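Local coordinates for N-alpha-acetyltransferase 35, NatC auxiliary subunit (PDB 6YGA), which forms part of the NatC N-terminal acetyltransferase, which acetylates the N-terminal methionine of the L-A virus Gag protein, and has a role in propagation of L-A and M viruses, at residues B[546-549]-B[550-554]; B[630-633]-B[634-638]; B[679-682]-B[683-687]. All blocks are in the same frame, centred on the assembly; numbering follows the deposited sequence.

How the contacts relate
All three contacts are stretches of about two and a half turns within long helices of the TPR-like region, on the same side of the chain's centre. In chain order, contact 1 lies on helix 511-564, contact 2 on helix 619-653 and contact 3 on helix 668-701, the last two being successive helices. Their centres form a compact triangle: about 11 Å from contact 1 to contact 2, 12 Å from contact 1 to contact 3 and 10 Å from contact 2 to contact 3. Leu-551 and Ile-554 pack on Leu-685, Val-637 packs on both other helices, and Ser-550 probably hydrogen-bonds to Glu-636. Three helices thus lie side by side here, partly buried.

Contact 1 of 3, residues B[546-549]-B[550-554]; sequences NITK and SLCLI. With EDO (1,2-ethanediol), chain C; EDO (1,2-ethanediol), chain D.
Ser-550 meets Asn-546 one turn earlier in helix 511-564, and its backbone N donates to Asn-546 O at 2.9 Å. Its OG sits beside the backbone N (chi1 -66°), which brings it to 3.0 Å from the same Asn-546 O; it is hydrogen-bonded to Glu-636 OE2 of helix 619-653. The same OG accepts a bond from O1 of an ethanediol at 2.7 Å, and the bent chain of Lys-549 lays its CE against that diol oxygen at 3.2 Å. Next comes Leu-551, bonded through N to Ile-547 O. Its CD1 runs alongside Ile-547 CG2 at 4.0 Å, both side chains pointing the same way toward Leu-678 of helix 668-701. Cys-552 donates its N to Thr-548 O, and its SG lies 4.2 Å from Thr-548 CG2, on the flank near Val-472. Leu-553 N closes the turn on Lys-549 O, and its side chain leaves to meet Phe-632. The helix turn is therefore two-natured: an apolar strip buried against its neighbours, and a serine hydroxyl that joins this helix to the carboxylate of Glu-636.

Contact 2 of 3, residues B[630-633]-B[634-638]; sequences TNFI and ETEVR. With EDO (1,2-ethanediol), chain Y.
Phe-632 and Glu-636, one turn apart on helix 619-653, lie side by side and point the same way. Glu-636 CB stands over one face of the phenyl ring, 4.2 Å from its centroid and 15° off the normal, a CH-pi contact. The glutamate then bends at chi2 (67°), which takes the carboxylate past the rim of the ring; the two planes are nearly parallel, 8° apart, with OE1 3.9 Å from Phe-632 CE1. Ser-550 and, at 3.0 Å from OE2, the O2 of an ethanediol hold the acid end. The rings of Phe-632 and Phe-557 also meet, at a marked tilt.

Asn-631 and Thr-635 are set differently, their side chains slanting across one another. The threonine folds OG1 back beside its own N and donates to Asn-631 O at 2.8 Å; its backbone N reaches that same oxygen, but from the opposite face of the carbonyl plane. On the inner flank Val-637 CG2 meets Ile-633 CG2 at 4.5 Å, while the extended Glu-634 passes its CG over Thr-630 O toward Ser-686 and Lys-690.

Asn-631 O thus takes two donors, and the bond from OG1 probably favours this rotamer of Thr-635. The carboxylate beyond the rim of the phenyl ring probably owes its position more to its polar partners than to any attraction from the ring.

Contact 3 of 3, residues B[679-682]-B[683-687]; sequences KHTS and KALSV. With EDO (1,2-ethanediol), chain E.
Lys-679 and Lys-683 form an i/i+4 pair on helix 668-701, in the TPR-like helical region, and their side chains run alongside each other in the same direction. The aliphatic parts touch, Lys-679 CD lying 3.8 Å from Lys-683 CE. Lys-683 reaches there fully extended, whereas Lys-679 turns at chi3 (-57°); with this bend the ammonium groups of Lys-679 and Lys-683 lie 5.3 Å apart from NZ to NZ.

Both ammonium groups find acceptors. Lys-679 NZ forms a salt bridge with Asp-645 of helix 619-653 and also donates to O1 of an ethanediol; Lys-683 NZ donates to O2 of the same diol. Asp-645 receives a hydrogen bond from that diol as well, and its negative charge probably favours having both ammonium groups nearby.

The backbone acceptors are taken up in the helical pattern. Lys-679 O receives Lys-683 N at 3.1 Å, almost straight at 172°, and His-680 O receives Ala-684 N. Thr-681 O takes Leu-685 N at 2.9 Å. Ser-682 O has only weak bonds across this turn, from Leu-685 N and from Ser-686 N at 3.4 Å, and Val-637 CG1 of helix 619-653 packs against it.

Three polar side chains have their partner outside the two segments. His-680 ND1 bonds to Glu-717 O and Thr-681 OG1 to Trp-719 N, tying the helix to the connection between strands 708-713 and 724-729. The buried hydroxyl of Ser-682 is bonded to Leu-678 O, one turn back. Leu-685 packs on Leu-551 of helix 511-564, its CG 3.4 Å from Thr-681 O and its CD1 4.2 Å from Thr-681 CG2.

Contact 1 of 3, residues B[546-549]-B[550-554]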
# COMPACT_ATOMS: atom_id res chain seq x y z
N ASN B 546 -6.47 0.96 29.97
CA ASN B 546 -6.39 -0.18 30.88
C ASN B 546 -6.80 -1.47 30.18
O ASN B 546 -6.29 -2.55 30.52
CB ASN B 546 -7.25 0.06 32.11
CG ASN B 546 -6.50 0.79 33.21
OD1 ASN B 546 -5.60 0.23 33.84
ND2 ASN B 546 -6.87 2.04 33.45
N ILE B 547 -7.70 -1.39 29.20
CA ILE B 547 -8.02 -2.57 28.40
C ILE B 547 -6.82 -2.99 27.57
O ILE B 547 -6.45 -4.17 27.53
CB ILE B 547 -9.25 -2.30 27.52
CG1 ILE B 547 -10.51 -2.19 28.38
CG2 ILE B 547 -9.42 -3.39 26.47
CD1 ILE B 547 -11.72 -1.74 27.61
N THR B 548 -6.16 -2.02 26.93
CA THR B 548 -4.95 -2.30 26.18
C THR B 548 -3.88 -2.89 27.08
O THR B 548 -3.22 -3.88 26.74
CB THR B 548 -4.43 -1.03 25.50
OG1 THR B 548 -5.35 -0.61 24.50
CG2 THR B 548 -3.07 -1.28 24.86
N LYS B 549 -3.69 -2.29 28.26
CA LYS B 549 -2.67 -2.75 29.19
C LYS B 549 -2.94 -4.19 29.62
O LYS B 549 -2.03 -5.02 29.65
CB LYS B 549 -2.61 -1.82 30.40
CG LYS B 549 -1.25 -1.71 31.05
CD LYS B 549 -1.30 -0.81 32.28
CE LYS B 549 -2.12 -1.46 33.39
NZ LYS B 549 -2.18 -0.64 34.62
N SER B 550 -4.20 -4.49 29.95
CA SER B 550 -4.54 -5.84 30.39
C SER B 550 -4.33 -6.86 29.27
O SER B 550 -3.82 -7.96 29.52
CB SER B 550 -5.99 -5.88 30.88
OG SER B 550 -6.16 -5.12 32.06
N LEU B 551 -4.72 -6.52 28.04
CA LEU B 551 -4.61 -7.48 26.95
C LEU B 551 -3.16 -7.82 26.64
O LEU B 551 -2.81 -8.98 26.43
CB LEU B 551 -5.32 -6.94 25.70
CG LEU B 551 -6.84 -6.93 25.77
CD1 LEU B 551 -7.43 -6.32 24.52
CD2 LEU B 551 -7.38 -8.34 25.99
N CYS B 552 -2.28 -6.80 26.63
CA CYS B 552 -0.86 -7.05 26.44
C CYS B 552 -0.31 -7.96 27.53
O CYS B 552 0.46 -8.89 27.25
CB CYS B 552 -0.09 -5.73 26.42
SG CYS B 552 -0.55 -4.61 25.09
N LEU B 553 -0.68 -7.70 28.78
CA LEU B 553 -0.22 -8.54 29.88
C LEU B 553 -0.71 -9.97 29.70
O LEU B 553 0.04 -10.93 29.90
CB LEU B 553 -0.69 -7.97 31.22
CG LEU B 553 -0.06 -8.54 32.49
CD1 LEU B 553 1.45 -8.56 32.35
CD2 LEU B 553 -0.48 -7.72 33.70
N ILE B 554 -1.98 -10.13 29.31
CA ILE B 554 -2.52 -11.46 29.05
C ILE B 554 -1.68 -12.18 28.00
O ILE B 554 -1.38 -13.37 28.12
CB ILE B 554 -4.00 -11.36 28.65
CG1 ILE B 554 -4.84 -11.02 29.87
CG2 ILE B 554 -4.47 -12.64 27.97
CD1 ILE B 554 -6.25 -10.62 29.55
C1 EDO C . -3.37 -4.77 34.33
O1 EDO C . -4.11 -3.98 33.40
C2 EDO C . -4.29 -5.21 35.47
O2 EDO C . -3.56 -6.03 36.39
C1 EDO D . -8.26 -1.23 23.74
O1 EDO D . -7.13 -1.57 22.94
C2 EDO D . -9.30 -0.49 22.91
O2 EDO D . -8.68 0.50 22.09

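Contact 2 of 3, residues B[630-633]-B[634-638]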
# COMPACT_ATOMS: atom_id res chain seq x y z
N THR B 630 -2.57 -19.07 34.88
CA THR B 630 -3.79 -19.32 34.13
C THR B 630 -4.99 -18.66 34.78
O THR B 630 -5.88 -18.15 34.09
CB THR B 630 -4.02 -20.83 33.98
OG1 THR B 630 -4.25 -21.41 35.27
CG2 THR B 630 -2.80 -21.47 33.36
N ASN B 631 -5.04 -18.64 36.12
CA ASN B 631 -6.14 -17.97 36.80
C ASN B 631 -6.13 -16.47 36.53
O ASN B 631 -7.20 -15.86 36.44
CB ASN B 631 -6.08 -18.25 38.30
CG ASN B 631 -7.18 -17.56 39.07
OD1 ASN B 631 -8.36 -17.89 38.94
ND2 ASN B 631 -6.80 -16.58 39.89
N PHE B 632 -4.95 -15.87 36.38
CA PHE B 632 -4.89 -14.46 36.03
C PHE B 632 -5.47 -14.21 34.64
O PHE B 632 -6.21 -13.24 34.44
CB PHE B 632 -3.46 -13.94 36.12
CG PHE B 632 -3.30 -12.54 35.58
CD1 PHE B 632 -3.52 -11.44 36.40
CD2 PHE B 632 -2.94 -12.33 34.26
CE1 PHE B 632 -3.38 -10.16 35.90
CE2 PHE B 632 -2.80 -11.05 33.76
CZ PHE B 632 -3.02 -9.97 34.59
N ILE B 633 -5.12 -15.06 33.67
CA ILE B 633 -5.61 -14.88 32.31
C ILE B 633 -7.13 -14.95 32.27
O ILE B 633 -7.79 -14.08 31.68
CB ILE B 633 -4.97 -15.94 31.37
CG1 ILE B 633 -3.51 -15.60 31.11
CG2 ILE B 633 -5.75 -16.05 30.07
CD1 ILE B 633 -2.82 -16.54 30.15
N GLU B 634 -7.71 -15.96 32.91
CA GLU B 634 -9.17 -16.10 32.93
C GLU B 634 -9.82 -14.95 33.69
O GLU B 634 -10.85 -14.42 33.26
CB GLU B 634 -9.57 -17.44 33.53
CG GLU B 634 -8.90 -18.64 32.87
CD GLU B 634 -9.36 -19.96 33.47
OE1 GLU B 634 -10.45 -19.99 34.07
OE2 GLU B 634 -8.63 -20.96 33.33
N THR B 635 -9.24 -14.56 34.83
CA THR B 635 -9.83 -13.50 35.63
C THR B 635 -9.74 -12.16 34.91
O THR B 635 -10.71 -11.39 34.88
CB THR B 635 -9.14 -13.42 37.00
OG1 THR B 635 -9.36 -14.65 37.71
CG2 THR B 635 -9.70 -12.27 37.82
N GLU B 636 -8.58 -11.87 34.32
CA GLU B 636 -8.39 -10.58 33.64
C GLU B 636 -9.21 -10.50 32.36
O GLU B 636 -9.67 -9.41 32.00
CB GLU B 636 -6.91 -10.36 33.36
CG GLU B 636 -6.55 -8.92 33.03
CD GLU B 636 -6.74 -7.99 34.21
OE1 GLU B 636 -6.88 -8.47 35.36
OE2 GLU B 636 -6.75 -6.76 34.00
N VAL B 637 -9.40 -11.62 31.66
CA VAL B 637 -10.25 -11.60 30.47
C VAL B 637 -11.67 -11.17 30.84
O VAL B 637 -12.26 -10.33 30.16
CB VAL B 637 -10.22 -12.97 29.77
CG1 VAL B 637 -11.44 -13.14 28.88
CG2 VAL B 637 -8.95 -13.11 28.94
N ARG B 638 -12.21 -11.72 31.93
CA ARG B 638 -13.57 -11.34 32.32
C ARG B 638 -13.64 -9.87 32.74
O ARG B 638 -14.63 -9.19 32.45
CB ARG B 638 -14.07 -12.24 33.45
CG ARG B 638 -14.12 -13.71 33.06
CD ARG B 638 -14.86 -14.51 34.12
NE ARG B 638 -14.88 -15.94 33.79
CZ ARG B 638 -14.04 -16.83 34.30
NH1 ARG B 638 -13.11 -16.45 35.16
NH2 ARG B 638 -14.14 -18.11 33.95
C1 EDO Y . -9.27 -2.85 32.75
O1 EDO Y . -9.78 -2.07 31.67
C2 EDO Y . -9.56 -4.33 32.52
O2 EDO Y . -9.23 -5.05 33.71

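Contact 3 of 3, residues B[679-682]-B[683-687]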
# COMPACT_ATOMS: atom_id res chain seq x y z
N LYS B 679 -14.10 -7.76 22.22
CA LYS B 679 -14.62 -8.70 23.21
C LYS B 679 -14.45 -10.14 22.74
O LYS B 679 -14.13 -11.03 23.54
CB LYS B 679 -16.08 -8.40 23.50
CG LYS B 679 -16.66 -9.23 24.63
CD LYS B 679 -18.18 -9.24 24.60
CE LYS B 679 -18.75 -7.84 24.68
NZ LYS B 679 -20.23 -7.86 24.79
N HIS B 680 -14.67 -10.39 21.45
CA HIS B 680 -14.48 -11.73 20.90
C HIS B 680 -13.05 -12.21 21.09
O HIS B 680 -12.82 -13.35 21.52
CB HIS B 680 -14.87 -11.76 19.42
CG HIS B 680 -16.34 -11.64 19.17
ND1 HIS B 680 -16.86 -11.26 17.95
CD2 HIS B 680 -17.40 -11.87 19.97
CE1 HIS B 680 -18.18 -11.25 18.02
NE2 HIS B 680 -18.54 -11.62 19.24
N THR B 681 -12.07 -11.35 20.79
CA THR B 681 -10.67 -11.72 20.96
C THR B 681 -10.34 -12.01 22.42
O THR B 681 -9.63 -12.97 22.72
CB THR B 681 -9.77 -10.61 20.41
OG1 THR B 681 -9.83 -10.61 18.98
CG2 THR B 681 -8.33 -10.80 20.85
N SER B 682 -10.87 -11.19 23.33
CA SER B 682 -10.63 -11.40 24.76
C SER B 682 -11.10 -12.78 25.19
O SER B 682 -10.36 -13.53 25.85
CB SER B 682 -11.32 -10.31 25.58
OG SER B 682 -10.89 -9.02 25.17
N LYS B 683 -12.34 -13.15 24.83
CA LYS B 683 -12.85 -14.47 25.17
C LYS B 683 -11.99 -15.57 24.55
O LYS B 683 -11.72 -16.60 25.19
CB LYS B 683 -14.30 -14.61 24.71
CG LYS B 683 -15.27 -13.66 25.38
CD LYS B 683 -16.67 -13.82 24.81
CE LYS B 683 -17.67 -12.94 25.53
NZ LYS B 683 -19.02 -13.04 24.91
N ALA B 684 -11.53 -15.37 23.31
CA ALA B 684 -10.74 -16.39 22.64
C ALA B 684 -9.39 -16.60 23.32
O ALA B 684 -8.86 -17.71 23.33
CB ALA B 684 -10.53 -16.03 21.17
N LEU B 685 -8.82 -15.53 23.89
CA LEU B 685 -7.56 -15.66 24.61
C LEU B 685 -7.70 -16.57 25.82
O LEU B 685 -6.83 -17.40 26.09
CB LEU B 685 -7.06 -14.28 25.04
CG LEU B 685 -6.52 -13.34 23.95
CD1 LEU B 685 -6.55 -11.91 24.44
CD2 LEU B 685 -5.11 -13.75 23.56
N SER B 686 -8.81 -16.43 26.56
CA SER B 686 -9.04 -17.28 27.72
C SER B 686 -9.26 -18.73 27.31
O SER B 686 -8.67 -19.65 27.89
CB SER B 686 -10.24 -16.75 28.52
OG SER B 686 -10.46 -17.52 29.69
N VAL B 687 -10.12 -18.96 26.31
CA VAL B 687 -10.37 -20.32 25.83
C VAL B 687 -9.08 -20.97 25.36
O VAL B 687 -8.82 -22.15 25.64
CB VAL B 687 -11.44 -20.30 24.72
CG1 VAL B 687 -11.56 -21.66 24.05
CG2 VAL B 687 -12.78 -19.85 25.28
C1 EDO E . -20.48 -10.54 27.63
O1 EDO E . -20.91 -9.18 27.44
C2 EDO E . -21.45 -11.49 26.94
O2 EDO E . -21.41 -11.28 25.52